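Low molecular weight heat shock protein (Xanthomonas axonopodis pv. citri, PDB 3GLA) probably acts as a small heat-shock chaperone of the alpha-crystallin family that binds unfolding proteins and limits their aggregation during stress. Local coordinates at the interface of chains A and B. Numbering follows the deposited sequence. Chains: chain A/B, Low molecular weight heat shock protein.

The interface of chains A and B. Residues chain A 59-62; chain B 6-8.
A:Glu60, A:Arg61 and A:Arg62 meet B:Arg6, B:Val7 and B:Asp8 in a two-fold symmetric homodimer interface. The loop after strand 58-59 reaches over to strand 7-11 of the partner and helps to hold the subunits together, as in the loop exchange typical of bacterial small heat-shock protein dimers. A:Ile59 and B:Asp8 form an antiparallel beta bridge. The carboxylate of B:Asp8 holds the loop at A:Glu60 and A:Arg61. B:Asp8 OD1 accepts two backbone N-H groups, A:Glu60 N at 2.7 Å and A:Arg61 N at 2.8 Å. The first comes nearly along the C-O axis, the second on the syn side. B:Asp8 OD2 accepts A:Arg61 NE at 3.1 Å and A:Arg61 NH2 at 2.9 Å; the NH2 contact is also a salt bridge. Both nitrogens reach OD2 from one face of the carboxylate, and the two planes stand 77° apart. The chain of A:Arg61 bends at chi3 (-43°), which turns the NE/NH2 edge of the guanidinium toward OD2. Water 1 links OD2 to A:Arg61 O. Four protein donors thus grip one carboxylate, which probably favours its charged form. A:Glu60 reaches back with an extended chain, and its OE1 receives B:Val7 N at 2.8 Å from above the carboxylate plane. The side chain of B:Arg6 touches A:Glu60 at CB and then leads away from its carboxylate, past the main-chain carbonyl. B:Arg6 NH1 donates to A:Glu60 O at 2.8 Å, in the carbonyl plane on a lone pair. This probably helps hold the like-charged guanidinium stack of B:Arg6 and A:Arg62, whose planes lie 24° apart without a hydrogen bond, B:Arg6 NH2 over a face of A:Arg62 near its rim. With its symmetry twin, the site clips the two domains into the dimer, the likely building block of larger chaperone assemblies.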
loop_
_atom_site.group_PDB
_atom_site.type_symbol
_atom_site.label_atom_id
_atom_site.label_comp_id
_atom_site.label_asym_id
_atom_site.label_seq_id
_atom_site.Cartn_x
_atom_site.Cartn_y
_atom_site.Cartn_z
ATOM N N ILE A 59 3.721 13.019 7.479
ATOM C CA ILE A 59 4.434 11.907 6.865
ATOM C C ILE A 59 4.055 10.714 7.658
ATOM O O ILE A 59 4.484 10.549 8.821
ATOM C CB ILE A 59 5.936 12.105 6.855
ATOM C CG1 ILE A 59 6.292 13.353 6.020
ATOM C CG2 ILE A 59 6.576 10.829 6.247
ATOM C CD1 ILE A 59 7.795 13.630 6.151
ATOM N N GLU A 60 3.186 9.870 7.097
ATOM C CA GLU A 60 2.734 8.696 7.774
ATOM C C GLU A 60 3.244 7.461 7.046
ATOM O O GLU A 60 3.253 6.395 7.647
ATOM C CB GLU A 60 1.229 8.466 7.817
ATOM C CG GLU A 60 0.557 9.693 8.546
ATOM C CD GLU A 60 -0.902 9.688 8.407
ATOM O OE1 GLU A 60 -1.428 8.858 7.683
ATOM O OE2 GLU A 60 -1.556 10.497 9.118
ATOM N N ARG A 61 3.584 7.569 5.803
ATOM C CA ARG A 61 3.853 6.342 5.075
ATOM C C ARG A 61 5.225 5.862 5.314
ATOM O O ARG A 61 6.181 6.620 5.306
ATOM C CB ARG A 61 3.663 6.576 3.561
ATOM C CG ARG A 61 2.188 6.995 3.331
ATOM C CD ARG A 61 1.895 7.089 1.840
ATOM N NE ARG A 61 2.910 7.698 1.210
ATOM C CZ ARG A 61 3.418 7.740 -0.006
ATOM N NH1 ARG A 61 3.243 6.950 -1.061
ATOM N NH2 ARG A 61 4.306 8.654 -0.068
ATOM N N ARG A 62 5.303 4.548 5.591
ATOM C CA ARG A 62 6.635 4.028 5.901
ATOM C C ARG A 62 7.312 3.600 4.629
ATOM O O ARG A 62 6.673 3.184 3.656
ATOM C CB ARG A 62 6.441 2.756 6.759
ATOM C CG ARG A 62 5.849 3.247 8.190
ATOM C CD ARG A 62 5.448 1.944 8.885
ATOM N NE ARG A 62 4.996 2.191 10.276
ATOM C CZ ARG A 62 4.093 1.469 10.930
ATOM N NH1 ARG A 62 3.403 0.417 10.382
ATOM N NH2 ARG A 62 3.845 1.829 12.183
ATOM N N ARG B 6 -2.258 4.948 5.473
ATOM C CA ARG B 6 -1.314 6.037 5.749
ATOM C C ARG B 6 -1.159 6.986 4.623
ATOM O O ARG B 6 -1.228 6.589 3.466
ATOM C CB ARG B 6 0.058 5.411 6.033
ATOM C CG ARG B 6 -0.040 4.715 7.461
ATOM C CD ARG B 6 1.235 3.873 7.632
ATOM N NE ARG B 6 1.139 3.418 9.002
ATOM C CZ ARG B 6 1.636 4.027 10.046
ATOM N NH1 ARG B 6 2.335 5.101 10.005
ATOM N NH2 ARG B 6 1.371 3.431 11.229
ATOM N N VAL B 7 -1.011 8.255 4.942
ATOM C CA VAL B 7 -1.000 9.321 3.922
ATOM C C VAL B 7 0.162 10.250 4.252
ATOM O O VAL B 7 0.523 10.471 5.452
ATOM C CB VAL B 7 -2.263 10.088 4.137
ATOM C CG1 VAL B 7 -2.225 11.393 3.494
ATOM C CG2 VAL B 7 -3.438 9.195 3.628
ATOM N N ASP B 8 0.790 10.681 3.239
ATOM C CA ASP B 8 1.695 11.842 3.442
ATOM C C ASP B 8 1.076 13.006 2.733
ATOM O O ASP B 8 0.393 12.842 1.683
ATOM C CB ASP B 8 3.016 11.589 2.738
ATOM C CG ASP B 8 3.773 10.424 3.309
ATOM O OD1 ASP B 8 3.489 10.003 4.404
ATOM O OD2 ASP B 8 4.649 9.933 2.532
HETATM O O HOH W 1 6.632 8.623 3.422
#